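Local coordinates for threonine synthase (PDB 4F4F), which probably catalyses the pyridoxal-phosphate-dependent conversion of O-phospho-L-homoserine and water to L-threonine and phosphate, the last step of threonine biosynthesis, at residues P112-K117 / A436-L441. Residues are numbered along the deposited sequence; the frame is centred on the assembly and turned at random.
Sequences PTLAFK and AWLCDL. With PLP (pyridoxal-5'-phosphate), chain C.
L114 shows how one leucine can serve two neighbours at once, packing against the consecutive residues W437 and L438. L438 CD2 sits against CG and both methyls of L114, meeting CD1 tip to tip at 3.8 Å, while L114 CD2 alone also slips past the indole obliquely, 3.9 Å from W437 CZ2. With CG anti to the carbonyl carbon (chi1 -48°), the branched end of L114 is carried toward the 436-438 turn. The six-membered end of the same indole points its rim at the backbone, with W437 CH2 3.6 Å from P112 O and that oxygen close to the ring plane. Q181 NE2 gives this carbonyl a hydrogen bond, and the indole has R89 as a cation-pi partner. L438 CB lies 4.0 Å above one face of the indole, near its rim. In this fold-type II PLP enzyme, the contact joins the loop between strand 103-107 and helix 117-134 to a short 3-10 turn in the C-terminal region. The first loop runs on to the cofactor: K117 NZ is modelled bonded to PLP C4A at 1.8 Å, and it gives a weak hydrogen bond to PLP O3. Along this loop, backbone hydrogen bonds tie L114 to H416 and F116 to the PLP-binding T414.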
loop_
_atom_site.group_PDB
_atom_site.type_symbol
_atom_site.label_atom_id
_atom_site.label_comp_id
_atom_site.label_asym_id
_atom_site.label_seq_id
_atom_site.Cartn_x
_atom_site.Cartn_y
_atom_site.Cartn_z
ATOM N N PRO A 112 5.999 5.762 -11.058
ATOM C CA PRO A 112 5.908 7.199 -11.312
ATOM C C PRO A 112 6.159 8.090 -10.127
ATOM O O PRO A 112 6.499 9.242 -10.344
ATOM C CB PRO A 112 4.455 7.384 -11.792
ATOM C CG PRO A 112 4.088 6.072 -12.331
ATOM C CD PRO A 112 4.780 5.066 -11.485
ATOM N N THR A 113 6.001 7.590 -8.890
ATOM C CA THR A 113 6.278 8.429 -7.715
ATOM C C THR A 113 7.371 7.880 -6.814
ATOM O O THR A 113 7.493 8.290 -5.651
ATOM C CB THR A 113 5.004 8.759 -6.858
ATOM O OG1 THR A 113 4.521 7.596 -6.172
ATOM C CG2 THR A 113 3.922 9.408 -7.709
ATOM N N LEU A 114 8.163 6.947 -7.350
ATOM C CA LEU A 114 9.317 6.401 -6.640
ATOM C C LEU A 114 8.954 5.756 -5.316
ATOM O O LEU A 114 9.725 5.787 -4.363
ATOM C CB LEU A 114 10.362 7.503 -6.414
ATOM C CG LEU A 114 10.713 8.357 -7.641
ATOM C CD1 LEU A 114 11.830 9.348 -7.280
ATOM C CD2 LEU A 114 11.099 7.489 -8.820
ATOM N N ALA A 115 7.768 5.174 -5.243
ATOM C CA ALA A 115 7.320 4.540 -4.011
ATOM C C ALA A 115 6.305 3.417 -4.247
ATOM O O ALA A 115 5.597 3.381 -5.240
ATOM C CB ALA A 115 6.742 5.574 -3.056
ATOM N N PHE A 116 6.268 2.501 -3.298
ATOM C CA PHE A 116 5.641 1.206 -3.521
ATOM C C PHE A 116 4.119 1.295 -3.733
ATOM O O PHE A 116 3.544 0.406 -4.366
ATOM C CB PHE A 116 6.006 0.246 -2.375
ATOM C CG PHE A 116 4.996 0.220 -1.307
ATOM C CD1 PHE A 116 4.962 1.205 -0.374
ATOM C CD2 PHE A 116 4.039 -0.769 -1.281
ATOM C CE1 PHE A 116 3.999 1.202 0.586
ATOM C CE2 PHE A 116 3.064 -0.765 -0.295
ATOM C CZ PHE A 116 3.051 0.220 0.624
ATOM N N LYS A 117 3.468 2.360 -3.238
ATOM C CA LYS A 117 2.014 2.538 -3.504
ATOM C C LYS A 117 1.656 2.656 -5.003
ATOM O O LYS A 117 0.537 2.341 -5.406
ATOM C CB LYS A 117 1.424 3.687 -2.657
ATOM C CG LYS A 117 1.397 3.327 -1.190
ATOM C CD LYS A 117 0.808 4.431 -0.326
ATOM C CE LYS A 117 0.899 4.108 1.165
ATOM N NZ LYS A 117 2.292 4.009 1.635
ATOM N N ALA A 436 17.051 9.889 -13.741
ATOM C CA ALA A 436 17.252 10.799 -14.863
ATOM C C ALA A 436 15.940 11.276 -15.482
ATOM O O ALA A 436 15.815 12.439 -15.821
ATOM C CB ALA A 436 18.136 10.146 -15.929
ATOM N N TRP A 437 14.956 10.385 -15.612
ATOM C CA TRP A 437 13.687 10.753 -16.262
ATOM C C TRP A 437 12.912 11.752 -15.410
ATOM O O TRP A 437 12.046 12.462 -15.914
ATOM C CB TRP A 437 12.866 9.514 -16.617
ATOM C CG TRP A 437 12.411 8.765 -15.404
ATOM C CD1 TRP A 437 13.059 7.731 -14.734
ATOM C CD2 TRP A 437 11.197 9.016 -14.649
ATOM N NE1 TRP A 437 12.343 7.331 -13.646
ATOM C CE2 TRP A 437 11.212 8.070 -13.532
ATOM C CE3 TRP A 437 10.133 9.920 -14.772
ATOM C CZ2 TRP A 437 10.195 8.027 -12.604
ATOM C CZ3 TRP A 437 9.111 9.863 -13.827
ATOM C CH2 TRP A 437 9.144 8.934 -12.770
ATOM N N LEU A 438 13.254 11.852 -14.122
ATOM C CA LEU A 438 12.622 12.805 -13.224
ATOM C C LEU A 438 13.563 13.975 -12.885
ATOM O O LEU A 438 13.257 14.817 -12.028
ATOM C CB LEU A 438 12.192 12.049 -11.966
ATOM C CG LEU A 438 10.919 12.403 -11.210
ATOM C CD1 LEU A 438 9.752 12.767 -12.126
ATOM C CD2 LEU A 438 10.577 11.220 -10.302
ATOM N N CYS A 439 14.701 14.059 -13.573
ATOM C CA CYS A 439 15.711 15.020 -13.180
ATOM C C CYS A 439 15.230 16.464 -13.353
ATOM O O CYS A 439 15.832 17.373 -12.802
ATOM C CB CYS A 439 16.999 14.800 -13.963
ATOM S SG CYS A 439 16.918 15.403 -15.667
ATOM N N ASP A 440 14.138 16.668 -14.095
ATOM C CA ASP A 440 13.582 18.013 -14.328
ATOM C C ASP A 440 12.451 18.391 -13.355
ATOM O O ASP A 440 11.881 19.480 -13.449
ATOM C CB ASP A 440 13.059 18.115 -15.774
ATOM C CG ASP A 440 11.783 17.318 -15.989
ATOM O OD1 ASP A 440 11.783 16.101 -15.700
ATOM O OD2 ASP A 440 10.764 17.901 -16.421
ATOM N N LEU A 441 12.134 17.501 -12.421
ATOM C CA LEU A 441 10.941 17.637 -11.579
ATOM C C LEU A 441 10.807 19.002 -10.927
ATOM O O LEU A 441 9.715 19.574 -10.887
ATOM C CB LEU A 441 10.959 16.587 -10.476
ATOM C CG LEU A 441 9.849 16.610 -9.416
ATOM C CD1 LEU A 441 8.449 16.470 -10.000
ATOM C CD2 LEU A 441 10.137 15.504 -8.424
HETATM N N1 PLP C . 7.092 2.307 3.320
HETATM C C2 PLP C . 6.718 3.346 2.479
HETATM C C2A PLP C . 7.696 4.174 1.674
HETATM C C3 PLP C . 5.270 3.668 2.323
HETATM O O3 PLP C . 4.893 4.695 1.480
HETATM C C4 PLP C . 4.297 2.845 3.129
HETATM C C4A PLP C . 2.818 3.053 3.061
HETATM C C5 PLP C . 4.807 1.749 3.989
HETATM C C6 PLP C . 6.207 1.540 4.019
HETATM C C5A PLP C . 3.806 0.872 4.770
HETATM O O4P PLP C . 2.892 0.074 3.908
HETATM P P PLP C . 1.581 -0.778 4.420
HETATM O O1P PLP C . 2.086 -1.640 5.567
HETATM O O2P PLP C . 0.601 0.296 4.846
HETATM O O3P PLP C . 1.056 -1.589 3.254
#